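Long-range contacts in possible prolidase (Bifidobacterium longum NCC2705, PDB 2P9B), which is a putative amidohydrolase that probably hydrolyses carbon-nitrogen bonds other than peptide bonds: residues N75-L80 / G343-M348; T122-S127 / V351-T356; A15-T20 / N33-V38; K67-G72 / L403-A408; A205-V210 / A247-G252. One frame throughout, in Å; residues are numbered along the deposited sequence.

The five contacts run from a small beta region to the far side of the presumed barrel. Interaction 3 closes first, between early strands, and its centre lies about 11 Å from that of interaction 4, which it touches where strand 19-22 pairs with strand 68-78. Strand 68-78 then carries interaction 4 at its start and interaction 1 at its end, with centres about 22 Å apart. Interactions 1 and 2 touch, their segments alternating along the chain, and share the loop before helix 356-367. Interaction 5, about 17 Å from interaction 1 and 45 Å from interaction 3 between centres, joins two strand-to-helix connections. Strand 68-78 links the beta region to the presumed active site.

Interaction 1 of 5, residues N75-L80 / G343-M348; sequences NAHTHL and GTDTGM
N75 OD1 receives two backbone N-H groups, T344 N across the contact at 3.2 Å and H77 N, two residues further along its own chain, at 3.0 Å, the second closing an Asx turn. The other end of the amide works as donor: T344 OG1 lies in the amide plane, 3.0 Å from N75 ND2 and almost straight (173°), while T356 OG1 also accepts from this nitrogen. CG of N75 stands anti to the backbone N (chi1 -169°), which carries it toward T344; the turn about chi2 then presents OD1 and ND2 to that residue. An alanine here would probably leave H77 N, T344 OG1 and T356 OG1 without these mates and T344 N with only a weak bond, letting the two segments shift. Beyond the amide, H77 O accepts from D345 N at 2.7 Å, and H79 N donates to T346 OG1 at 3.1 Å, a hydroxyl that is also bonded to Q353. D345 then sets its CB over one face of the H77 ring, 4.2 Å from the centroid, a CH-pi contact. ND1 of H79 is hydrogen-bonded to the carbonyl of G136. H77 and H79 form the His-X-His sequence at the end of strand 68-78, and with D345 they appear to face one vacant point, consistent with an empty metal site like that of amidohydrolase barrels.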
# COMPACT_ATOMS: atom_id res chain seq x y z
N ASN A 75 0.31 -2.70 -1.50
CA ASN A 75 0.69 -1.29 -1.49
C ASN A 75 -0.48 -0.52 -0.89
O ASN A 75 -1.55 -0.44 -1.49
CB ASN A 75 0.98 -0.78 -2.91
CG ASN A 75 1.64 0.59 -2.91
OD1 ASN A 75 1.29 1.45 -2.10
ND2 ASN A 75 2.59 0.80 -3.81
N ALA A 76 -0.28 0.04 0.30
CA ALA A 76 -1.36 0.75 0.99
C ALA A 76 -1.61 2.19 0.57
O ALA A 76 -2.47 2.86 1.14
CB ALA A 76 -1.12 0.70 2.50
N HIS A 77 -0.88 2.67 -0.43
CA HIS A 77 -1.08 4.05 -0.86
C HIS A 77 -0.78 4.20 -2.35
O HIS A 77 0.36 4.37 -2.75
CB HIS A 77 -0.18 4.98 -0.03
CG HIS A 77 -0.49 6.43 -0.21
ND1 HIS A 77 -0.16 7.38 0.74
CD2 HIS A 77 -1.09 7.09 -1.22
CE1 HIS A 77 -0.55 8.57 0.31
NE2 HIS A 77 -1.12 8.42 -0.87
N THR A 78 -1.84 4.14 -3.15
CA THR A 78 -1.71 4.25 -4.60
C THR A 78 -2.73 5.21 -5.22
O THR A 78 -3.65 5.67 -4.56
CB THR A 78 -1.90 2.87 -5.28
OG1 THR A 78 -3.23 2.39 -5.03
CG2 THR A 78 -0.89 1.86 -4.71
N HIS A 79 -2.51 5.51 -6.50
CA HIS A 79 -3.40 6.34 -7.32
C HIS A 79 -3.37 5.63 -8.66
O HIS A 79 -2.31 5.19 -9.09
CB HIS A 79 -2.84 7.76 -7.49
CG HIS A 79 -2.79 8.55 -6.22
ND1 HIS A 79 -3.92 9.08 -5.63
CD2 HIS A 79 -1.75 8.87 -5.42
CE1 HIS A 79 -3.57 9.70 -4.51
NE2 HIS A 79 -2.26 9.59 -4.36
N LEU A 80 -4.51 5.52 -9.33
CA LEU A 80 -4.53 4.83 -10.62
C LEU A 80 -4.59 5.78 -11.81
O LEU A 80 -5.00 5.41 -12.90
CB LEU A 80 -5.68 3.82 -10.65
CG LEU A 80 -5.59 2.72 -9.57
CD1 LEU A 80 -6.75 1.75 -9.73
CD2 LEU A 80 -4.26 1.97 -9.68
N GLY A 343 3.53 1.74 1.56
CA GLY A 343 2.71 2.45 0.60
C GLY A 343 3.69 3.36 -0.11
O GLY A 343 4.73 3.67 0.47
N THR A 344 3.41 3.78 -1.33
CA THR A 344 4.37 4.62 -2.04
C THR A 344 3.86 5.89 -2.70
O THR A 344 4.66 6.72 -3.12
CB THR A 344 5.09 3.82 -3.13
OG1 THR A 344 4.13 3.41 -4.12
CG2 THR A 344 5.76 2.59 -2.54
N ASP A 345 2.54 6.03 -2.78
CA ASP A 345 1.91 7.19 -3.42
C ASP A 345 2.18 7.13 -4.93
O ASP A 345 2.66 8.10 -5.53
CB ASP A 345 2.46 8.50 -2.85
CG ASP A 345 1.46 9.64 -2.93
OD1 ASP A 345 0.47 9.52 -3.69
OD2 ASP A 345 1.65 10.67 -2.24
N THR A 346 1.87 6.00 -5.55
CA THR A 346 2.09 5.83 -6.99
C THR A 346 1.33 6.89 -7.79
O THR A 346 0.35 7.46 -7.32
CB THR A 346 1.64 4.44 -7.49
OG1 THR A 346 0.22 4.32 -7.36
CG2 THR A 346 2.30 3.34 -6.67
N GLY A 347 1.78 7.14 -9.02
CA GLY A 347 1.12 8.14 -9.84
C GLY A 347 1.89 9.44 -9.85
O GLY A 347 1.72 10.27 -10.75
N MSE A 348 2.75 9.62 -8.84
CA MSE A 348 3.57 10.82 -8.75
C MSE A 348 4.62 10.69 -9.85
O MSE A 348 5.00 9.59 -10.24
CB MSE A 348 4.27 10.91 -7.38
CG MSE A 348 3.33 10.99 -6.18
SE MSE A 348 2.21 12.60 -6.07
CE MSE A 348 0.55 11.89 -6.79

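Interaction 2 of 5, residues T122-S127 / V351-T356; sequences TTLLES and VPQYAT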
# COMPACT_ATOMS: atom_id res chain seq x y z
N THR A 122 -3.25 -2.93 -13.48
CA THR A 122 -2.61 -4.10 -14.06
C THR A 122 -1.09 -4.03 -13.90
O THR A 122 -0.44 -5.05 -13.66
CB THR A 122 -2.97 -4.25 -15.55
OG1 THR A 122 -4.38 -4.45 -15.68
CG2 THR A 122 -2.24 -5.44 -16.16
N THR A 123 -0.53 -2.84 -14.02
CA THR A 123 0.91 -2.66 -13.85
C THR A 123 1.30 -3.05 -12.42
O THR A 123 2.27 -3.76 -12.21
CB THR A 123 1.32 -1.20 -14.12
OG1 THR A 123 1.11 -0.91 -15.51
CG2 THR A 123 2.79 -0.97 -13.78
N LEU A 124 0.53 -2.57 -11.45
CA LEU A 124 0.79 -2.89 -10.05
C LEU A 124 0.75 -4.41 -9.88
O LEU A 124 1.66 -4.99 -9.29
CB LEU A 124 -0.25 -2.23 -9.14
CG LEU A 124 0.04 -0.78 -8.77
CD1 LEU A 124 -1.26 -0.03 -8.47
CD2 LEU A 124 0.98 -0.74 -7.58
N LEU A 125 -0.29 -5.04 -10.40
CA LEU A 125 -0.40 -6.50 -10.28
C LEU A 125 0.79 -7.21 -10.93
O LEU A 125 1.38 -8.10 -10.33
CB LEU A 125 -1.71 -6.99 -10.91
CG LEU A 125 -1.94 -8.51 -10.84
CD1 LEU A 125 -1.95 -8.96 -9.38
CD2 LEU A 125 -3.26 -8.87 -11.51
N GLU A 126 1.15 -6.80 -12.15
CA GLU A 126 2.27 -7.43 -12.85
C GLU A 126 3.59 -7.27 -12.08
O GLU A 126 4.51 -8.07 -12.26
CB GLU A 126 2.42 -6.85 -14.26
CG GLU A 126 1.23 -7.13 -15.16
CD GLU A 126 1.31 -6.43 -16.50
OE1 GLU A 126 1.92 -5.35 -16.58
OE2 GLU A 126 0.74 -6.96 -17.48
N SER A 127 3.67 -6.24 -11.24
CA SER A 127 4.88 -5.99 -10.47
C SER A 127 4.87 -6.86 -9.21
O SER A 127 5.82 -6.85 -8.43
CB SER A 127 4.99 -4.51 -10.08
OG SER A 127 4.12 -4.16 -9.01
N VAL A 351 7.35 8.33 -8.80
CA VAL A 351 6.96 7.12 -8.06
C VAL A 351 6.26 6.19 -9.04
O VAL A 351 5.04 6.25 -9.23
CB VAL A 351 6.00 7.42 -6.90
CG1 VAL A 351 5.77 6.15 -6.08
CG2 VAL A 351 6.56 8.53 -6.01
N PRO A 352 7.03 5.32 -9.70
CA PRO A 352 6.46 4.38 -10.67
C PRO A 352 5.41 3.46 -10.07
O PRO A 352 5.51 3.07 -8.90
CB PRO A 352 7.69 3.61 -11.15
CG PRO A 352 8.79 4.63 -11.03
CD PRO A 352 8.50 5.24 -9.69
N GLN A 353 4.42 3.11 -10.88
CA GLN A 353 3.35 2.22 -10.44
C GLN A 353 3.91 0.84 -10.12
O GLN A 353 3.35 0.10 -9.31
CB GLN A 353 2.30 2.07 -11.55
CG GLN A 353 1.53 3.35 -11.90
CD GLN A 353 0.48 3.70 -10.87
OE1 GLN A 353 0.31 3.01 -9.86
NE2 GLN A 353 -0.25 4.79 -11.13
N TYR A 354 5.04 0.51 -10.75
CA TYR A 354 5.66 -0.79 -10.56
C TYR A 354 6.80 -0.84 -9.54
O TYR A 354 7.45 -1.87 -9.39
CB TYR A 354 6.17 -1.31 -11.90
CG TYR A 354 7.10 -0.33 -12.60
CD1 TYR A 354 8.41 -0.12 -12.14
CD2 TYR A 354 6.67 0.41 -13.70
CE1 TYR A 354 9.25 0.81 -12.75
CE2 TYR A 354 7.51 1.34 -14.32
CZ TYR A 354 8.80 1.53 -13.84
OH TYR A 354 9.62 2.46 -14.44
N ALA A 355 7.04 0.27 -8.85
CA ALA A 355 8.16 0.33 -7.91
C ALA A 355 7.85 0.12 -6.44
O ALA A 355 8.57 0.62 -5.58
CB ALA A 355 8.90 1.67 -8.10
N THR A 356 6.81 -0.65 -6.13
CA THR A 356 6.50 -0.89 -4.72
C THR A 356 7.71 -1.45 -3.97
O THR A 356 7.97 -1.07 -2.83
CB THR A 356 5.31 -1.87 -4.58
OG1 THR A 356 4.13 -1.26 -5.12
CG2 THR A 356 5.06 -2.22 -3.11
O HOH W 1 4.43 -1.68 -7.64
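T123 CG2 pushes into the turn of the opposite loop, 3.8 Å from Q353 CB and 3.9 Å from Y354 CB, and meets the Y354 ring at its edge. One helical position on, L124 lays its CD2 methyl against the carbonyl of Q353, only 3.1 Å from Q353 O, and its CD1 beside the Q353 amide. S127 completes this shell with its CB 3.9 Å from Y354 CB. No direct hydrogen bond spans the two segments; a water does the polar work, donating to Q353 O at 2.7 Å and to S127 OG at 2.9 Å, with T356 OG1 as its third neighbour. S127 OG in turn donates to L124 O at 2.6 Å, its chi1 of 77° placing it between the backbone N and the carbonyl carbon. On the loop side a type I turn from P352 to A355 sets the shape, and P352 CB covers one face of the Y354 ring. Further out, H79 O accepts from Q353 NE2, with T346 and N75 as further partners of Q353 and T356, and Y354 OH reaches D442 in helix 439-449. The contact therefore seats the last turn of helix 113-126 against the approach to helix 356-367, with strand 129-134 packing on L124 and T356.

Interaction 3 of 5, residues A15-T20 / N33-V38; sequences ALAHAT and NMTIVV
The imidazole of H18 and the amide of N33 lie side by side and nearly coplanar, their planes 10° apart. H18 ND1 donates to N33 OD1 at 3.0 Å, within the planes of both groups, so that the amide oxygen sits at the ring edge; A17 CB lies over one ring face, offset toward the rim. The pair marks a corner where the antiparallel ladder is interrupted by G1 beta bulges: H18 and A19 both face M34, and N33 and M34 both face A19. H18 and N33, with positive phi angles of 62° and 42°, are the residues that turn the chain. Past the corner A19 and M34 form a hydrogen-bonded pair, with M34 N 2.9 Å from A19 O. Before it, strands 15-17 and 34-38 run antiparallel, and L16 N to I36 O closes at 2.8 Å. L16, A19 and I36 share a face that packs on V69 of strand 68-78. On the other, A15 CB touches V37 CG2 at 4.1 Å. Strand 14-17 is flanked by strands 34-38 and 60-63 in a small mixed sheet, probably part of the beta domain that accompanies the barrel in many amidohydrolases. Beside the corner, a water accepts from N33 N at 2.7 Å and also hydrogen-bonds to T20 OG1.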
# COMPACT_ATOMS: atom_id res chain seq x y z
N ALA A 15 -1.03 -26.81 -8.32
CA ALA A 15 -0.10 -27.00 -7.22
C ALA A 15 1.27 -26.51 -7.65
O ALA A 15 1.77 -26.89 -8.71
CB ALA A 15 -0.03 -28.48 -6.83
N LEU A 16 1.86 -25.63 -6.84
CA LEU A 16 3.19 -25.10 -7.12
C LEU A 16 4.12 -25.88 -6.21
O LEU A 16 4.06 -25.74 -5.00
CB LEU A 16 3.25 -23.61 -6.77
CG LEU A 16 4.63 -22.95 -6.86
CD1 LEU A 16 5.12 -22.94 -8.29
CD2 LEU A 16 4.53 -21.52 -6.32
N ALA A 17 4.98 -26.71 -6.80
CA ALA A 17 5.88 -27.54 -6.00
C ALA A 17 7.36 -27.21 -6.04
O ALA A 17 7.84 -26.49 -6.93
CB ALA A 17 5.67 -29.01 -6.39
N HIS A 18 8.08 -27.75 -5.06
CA HIS A 18 9.53 -27.59 -4.93
C HIS A 18 10.02 -26.16 -4.75
O HIS A 18 11.15 -25.83 -5.09
CB HIS A 18 10.21 -28.22 -6.14
CG HIS A 18 9.79 -29.63 -6.40
ND1 HIS A 18 9.92 -30.63 -5.46
CD2 HIS A 18 9.21 -30.20 -7.48
CE1 HIS A 18 9.44 -31.76 -5.96
NE2 HIS A 18 9.00 -31.52 -7.18
N ALA A 19 9.17 -25.31 -4.18
CA ALA A 19 9.55 -23.93 -3.99
C ALA A 19 10.04 -23.66 -2.57
O ALA A 19 9.73 -24.39 -1.64
CB ALA A 19 8.38 -23.01 -4.30
N THR A 20 10.83 -22.60 -2.44
CA THR A 20 11.33 -22.17 -1.15
C THR A 20 10.36 -21.06 -0.76
O THR A 20 10.24 -20.06 -1.46
CB THR A 20 12.74 -21.57 -1.23
OG1 THR A 20 13.67 -22.59 -1.62
CG2 THR A 20 13.15 -21.00 0.12
N ASN A 33 11.73 -26.65 -0.11
CA ASN A 33 11.05 -27.72 -0.85
C ASN A 33 9.61 -27.92 -0.40
O ASN A 33 9.24 -28.97 0.14
CB ASN A 33 11.85 -29.02 -0.72
CG ASN A 33 11.42 -30.06 -1.74
OD1 ASN A 33 11.05 -29.73 -2.87
ND2 ASN A 33 11.50 -31.33 -1.36
N MSE A 34 8.80 -26.90 -0.66
CA MSE A 34 7.40 -26.86 -0.31
C MSE A 34 6.48 -26.87 -1.52
O MSE A 34 6.86 -26.48 -2.62
CB MSE A 34 7.11 -25.59 0.50
CG MSE A 34 7.92 -25.42 1.77
SE MSE A 34 7.61 -26.79 3.05
CE MSE A 34 5.91 -26.22 3.62
N THR A 35 5.25 -27.31 -1.30
CA THR A 35 4.24 -27.32 -2.35
C THR A 35 3.05 -26.52 -1.83
O THR A 35 2.66 -26.67 -0.67
CB THR A 35 3.76 -28.74 -2.70
OG1 THR A 35 4.82 -29.46 -3.33
CG2 THR A 35 2.55 -28.70 -3.62
N ILE A 36 2.51 -25.66 -2.68
CA ILE A 36 1.34 -24.88 -2.31
C ILE A 36 0.24 -25.34 -3.25
O ILE A 36 0.37 -25.24 -4.47
CB ILE A 36 1.57 -23.37 -2.49
CG1 ILE A 36 2.70 -22.89 -1.58
CG2 ILE A 36 0.29 -22.61 -2.17
CD1 ILE A 36 3.01 -21.40 -1.70
N VAL A 37 -0.84 -25.86 -2.67
CA VAL A 37 -1.95 -26.35 -3.47
C VAL A 37 -3.10 -25.35 -3.43
O VAL A 37 -3.55 -24.95 -2.36
CB VAL A 37 -2.45 -27.71 -2.94
CG1 VAL A 37 -3.58 -28.22 -3.82
CG2 VAL A 37 -1.28 -28.70 -2.91
N VAL A 38 -3.57 -24.95 -4.61
CA VAL A 38 -4.65 -23.99 -4.72
C VAL A 38 -5.92 -24.63 -5.30
O VAL A 38 -5.87 -25.28 -6.34
CB VAL A 38 -4.23 -22.79 -5.61
CG1 VAL A 38 -5.38 -21.80 -5.73
CG2 VAL A 38 -2.99 -22.12 -5.02
O HOH W 2 13.48 -25.34 -1.74

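Interaction 4 of 5, residues K67-G72 / L403-A408; sequences KIVMPG and LLVLNA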
# COMPACT_ATOMS: atom_id res chain seq x y z
N LYS A 67 12.92 -21.65 -7.35
CA LYS A 67 12.17 -20.40 -7.19
C LYS A 67 11.81 -20.14 -5.73
O LYS A 67 11.83 -21.04 -4.89
CB LYS A 67 10.87 -20.47 -8.01
CG LYS A 67 11.05 -20.76 -9.49
CD LYS A 67 11.67 -19.58 -10.23
CE LYS A 67 11.69 -19.82 -11.74
NZ LYS A 67 12.47 -21.03 -12.10
N ILE A 68 11.48 -18.88 -5.44
CA ILE A 68 11.05 -18.48 -4.10
C ILE A 68 9.60 -18.04 -4.25
O ILE A 68 9.26 -17.40 -5.25
CB ILE A 68 11.88 -17.27 -3.57
CG1 ILE A 68 13.18 -17.75 -2.92
CG2 ILE A 68 11.05 -16.47 -2.55
CD1 ILE A 68 14.15 -18.37 -3.88
N VAL A 69 8.75 -18.40 -3.31
CA VAL A 69 7.36 -17.97 -3.37
C VAL A 69 7.06 -17.31 -2.03
O VAL A 69 7.46 -17.79 -0.98
CB VAL A 69 6.37 -19.13 -3.60
CG1 VAL A 69 6.46 -20.13 -2.47
CG2 VAL A 69 4.95 -18.58 -3.72
N MSE A 70 6.35 -16.18 -2.10
CA MSE A 70 6.01 -15.43 -0.91
C MSE A 70 4.61 -14.85 -1.10
O MSE A 70 4.03 -14.97 -2.18
CB MSE A 70 7.03 -14.29 -0.68
CG MSE A 70 7.06 -13.18 -1.76
SE MSE A 70 8.18 -11.66 -1.38
CE MSE A 70 7.05 -10.82 -0.10
N PRO A 71 4.04 -14.24 -0.04
CA PRO A 71 2.71 -13.67 -0.21
C PRO A 71 2.82 -12.51 -1.20
O PRO A 71 3.89 -11.90 -1.32
CB PRO A 71 2.37 -13.16 1.19
CG PRO A 71 3.17 -14.07 2.11
CD PRO A 71 4.48 -14.17 1.36
N GLY A 72 1.74 -12.20 -1.89
CA GLY A 72 1.80 -11.09 -2.83
C GLY A 72 2.08 -9.80 -2.09
O GLY A 72 1.70 -9.66 -0.92
N LEU A 403 -0.08 -15.19 -4.63
CA LEU A 403 1.31 -15.62 -4.58
C LEU A 403 2.24 -14.82 -5.47
O LEU A 403 1.89 -14.45 -6.58
CB LEU A 403 1.42 -17.09 -4.98
CG LEU A 403 0.33 -18.07 -4.55
CD1 LEU A 403 0.72 -19.49 -4.97
CD2 LEU A 403 0.12 -18.00 -3.06
N LEU A 404 3.45 -14.59 -4.97
CA LEU A 404 4.45 -13.87 -5.75
C LEU A 404 5.64 -14.81 -5.86
O LEU A 404 6.27 -15.16 -4.85
CB LEU A 404 4.84 -12.57 -5.05
CG LEU A 404 6.05 -11.83 -5.63
CD1 LEU A 404 5.85 -11.57 -7.12
CD2 LEU A 404 6.25 -10.52 -4.87
N VAL A 405 5.92 -15.24 -7.08
CA VAL A 405 7.03 -16.16 -7.33
C VAL A 405 8.24 -15.37 -7.82
O VAL A 405 8.15 -14.60 -8.78
CB VAL A 405 6.64 -17.22 -8.38
CG1 VAL A 405 7.74 -18.26 -8.51
CG2 VAL A 405 5.32 -17.88 -7.96
N LEU A 406 9.37 -15.56 -7.14
CA LEU A 406 10.61 -14.86 -7.44
C LEU A 406 11.74 -15.78 -7.90
O LEU A 406 11.72 -16.98 -7.63
CB LEU A 406 11.06 -14.09 -6.20
CG LEU A 406 9.98 -13.20 -5.57
CD1 LEU A 406 10.49 -12.59 -4.26
CD2 LEU A 406 9.59 -12.11 -6.55
N ASN A 407 12.72 -15.21 -8.58
CA ASN A 407 13.86 -15.97 -9.08
C ASN A 407 15.01 -16.03 -8.08
O ASN A 407 15.97 -16.78 -8.26
CB ASN A 407 14.34 -15.37 -10.40
CG ASN A 407 13.38 -15.64 -11.55
OD1 ASN A 407 13.12 -14.77 -12.37
ND2 ASN A 407 12.87 -16.86 -11.61
N ALA A 408 14.91 -15.25 -7.01
CA ALA A 408 15.95 -15.23 -5.98
C ALA A 408 15.32 -14.90 -4.63
O ALA A 408 14.16 -14.49 -4.57
CB ALA A 408 17.03 -14.21 -6.33
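I68 packs its side chain against L406 and A408 of the partner strand. Its CB lies 4.2 Å from L406 CB and also near the A408 carbonyl. From there CG1, anti to the carbonyl carbon (chi1 -85°), runs beside A408 O at 3.8 Å, and CD1 ends 3.7 Å from A408 C. CG2, the other branch, turns to T20 of the neighbouring strand 19-22. An alanine here would probably open a gap where CG1 and CD1 lie against A408 and take away the CG2 contact with T20. The backbones form an antiparallel ladder, their short axes at 152°, in which I68 with L406 and M70 with L404 are hydrogen-bonded pairs. L406 N to I68 O is short and nearly straight, 2.6 Å and 174°. On the face of I68, selenomethionine M70 lies alongside L404 and puts its SE 3.8 Å from L406 CD1, while L375 and T379 of helix 371-385 also touch it. On the opposite face V69 CG2 meets L403 CB at 4.0 Å and the side chain of V405. K67 and N407 run side by side at the more exposed end, where the carbons CD and CE of K67 lie against N407 ND2. Strand 403-406 thus comes from late in the chain to the beginning of strand 68-78 and in turn pairs with strand 422-425. Backbone hydrogen bonds and aliphatic surfaces join the two segments without a salt bridge, so the fit probably depends on strand register and side-chain shape.

Interaction 5 of 5, residues A205-V210 / A247-G252; sequences AATGGV and AQSPEG
T207 fills the tight part of the contact, its CG2 methyl wedged 3.6 Å from G252 CA and 3.7 Å from S249 OG. The methyl stands anti to the carbonyl carbon, while OG1, between the backbone N and the carbonyl carbon (chi1 64°), meets A247 and Q248 instead. There T207 OG1 accepts from Q248 N at 3.1 Å with a bent angle of 148°, and also comes within 3.2 Å of A247 CA. G252, having no side chain, gives the methyl its place, because a CB at that position would run into T207 CG2. A206 adds a second apolar touch, with its CB 4.1 Å from A247 CB. The helix start that the methyl touches is fixed by S249, the N-cap residue, whose OG accepts from G252 N at 3.1 Å. Toward V210, in contrast, the contact thins out: G208 and G209 bring only backbone to Q248, whose CG still lies 3.2 Å from G208 O, and V210 points its side chain away. G209 is held instead through its N-H by D212, and V210 lies against S319, V322 and V323 of helix 313-335, which also touches Q248 through V322. The two segments are the turns that follow strands 202-205 and 243-247, adjacent parallel strands of the barrel expected for this family. One turn leads toward helix 226-238, and the other enters helix 250-259 directly, where S256 packs on A206 and V253 on A247.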
# COMPACT_ATOMS: atom_id res chain seq x y z
N ALA A 205 -7.01 14.90 3.50
CA ALA A 205 -5.77 15.65 3.44
C ALA A 205 -5.80 16.52 4.70
O ALA A 205 -6.49 17.54 4.75
CB ALA A 205 -5.74 16.53 2.19
N ALA A 206 -5.08 16.10 5.73
CA ALA A 206 -5.04 16.84 6.99
C ALA A 206 -4.15 18.07 6.88
O ALA A 206 -4.36 19.07 7.56
CB ALA A 206 -4.54 15.95 8.12
N THR A 207 -3.16 17.97 6.00
CA THR A 207 -2.20 19.04 5.79
C THR A 207 -1.89 19.20 4.31
O THR A 207 -2.47 18.51 3.47
CB THR A 207 -0.88 18.71 6.50
OG1 THR A 207 -0.31 17.54 5.90
CG2 THR A 207 -1.11 18.44 7.97
N GLY A 208 -0.96 20.10 4.00
CA GLY A 208 -0.54 20.31 2.63
C GLY A 208 0.43 19.19 2.28
O GLY A 208 0.64 18.29 3.10
N GLY A 209 1.04 19.24 1.10
CA GLY A 209 1.96 18.19 0.70
C GLY A 209 3.41 18.33 1.14
O GLY A 209 3.75 19.22 1.91
N VAL A 210 4.26 17.44 0.63
CA VAL A 210 5.68 17.43 0.95
C VAL A 210 6.40 18.74 0.63
O VAL A 210 7.34 19.13 1.32
CB VAL A 210 6.41 16.28 0.20
CG1 VAL A 210 7.92 16.39 0.42
CG2 VAL A 210 5.91 14.94 0.69
N ALA A 247 -0.63 13.59 6.33
CA ALA A 247 -0.17 14.64 7.24
C ALA A 247 1.35 14.63 7.28
O ALA A 247 1.96 13.58 7.47
CB ALA A 247 -0.73 14.40 8.63
N GLN A 248 1.95 15.80 7.08
CA GLN A 248 3.41 15.92 7.10
C GLN A 248 3.93 16.87 8.18
O GLN A 248 4.99 17.47 8.04
CB GLN A 248 3.94 16.34 5.72
CG GLN A 248 3.09 17.36 4.94
CD GLN A 248 3.07 18.75 5.57
OE1 GLN A 248 3.55 19.72 4.97
NE2 GLN A 248 2.51 18.85 6.76
N SER A 249 3.18 16.97 9.27
CA SER A 249 3.57 17.83 10.39
C SER A 249 3.01 17.24 11.67
O SER A 249 1.96 16.60 11.66
CB SER A 249 3.00 19.24 10.21
OG SER A 249 1.59 19.24 10.36
N PRO A 250 3.71 17.44 12.79
CA PRO A 250 3.23 16.90 14.07
C PRO A 250 1.81 17.36 14.42
O PRO A 250 1.03 16.59 14.96
CB PRO A 250 4.27 17.41 15.07
CG PRO A 250 5.51 17.46 14.25
CD PRO A 250 5.03 18.06 12.95
N GLU A 251 1.49 18.61 14.12
CA GLU A 251 0.16 19.11 14.42
C GLU A 251 -0.89 18.36 13.60
O GLU A 251 -1.95 18.00 14.10
CB GLU A 251 0.06 20.60 14.14
CG GLU A 251 -1.29 21.21 14.50
CD GLU A 251 -1.72 20.91 15.94
OE1 GLU A 251 -0.85 20.77 16.81
OE2 GLU A 251 -2.94 20.84 16.19
N GLY A 252 -0.57 18.12 12.32
CA GLY A 252 -1.49 17.41 11.45
C GLY A 252 -1.67 15.97 11.91
O GLY A 252 -2.78 15.44 11.92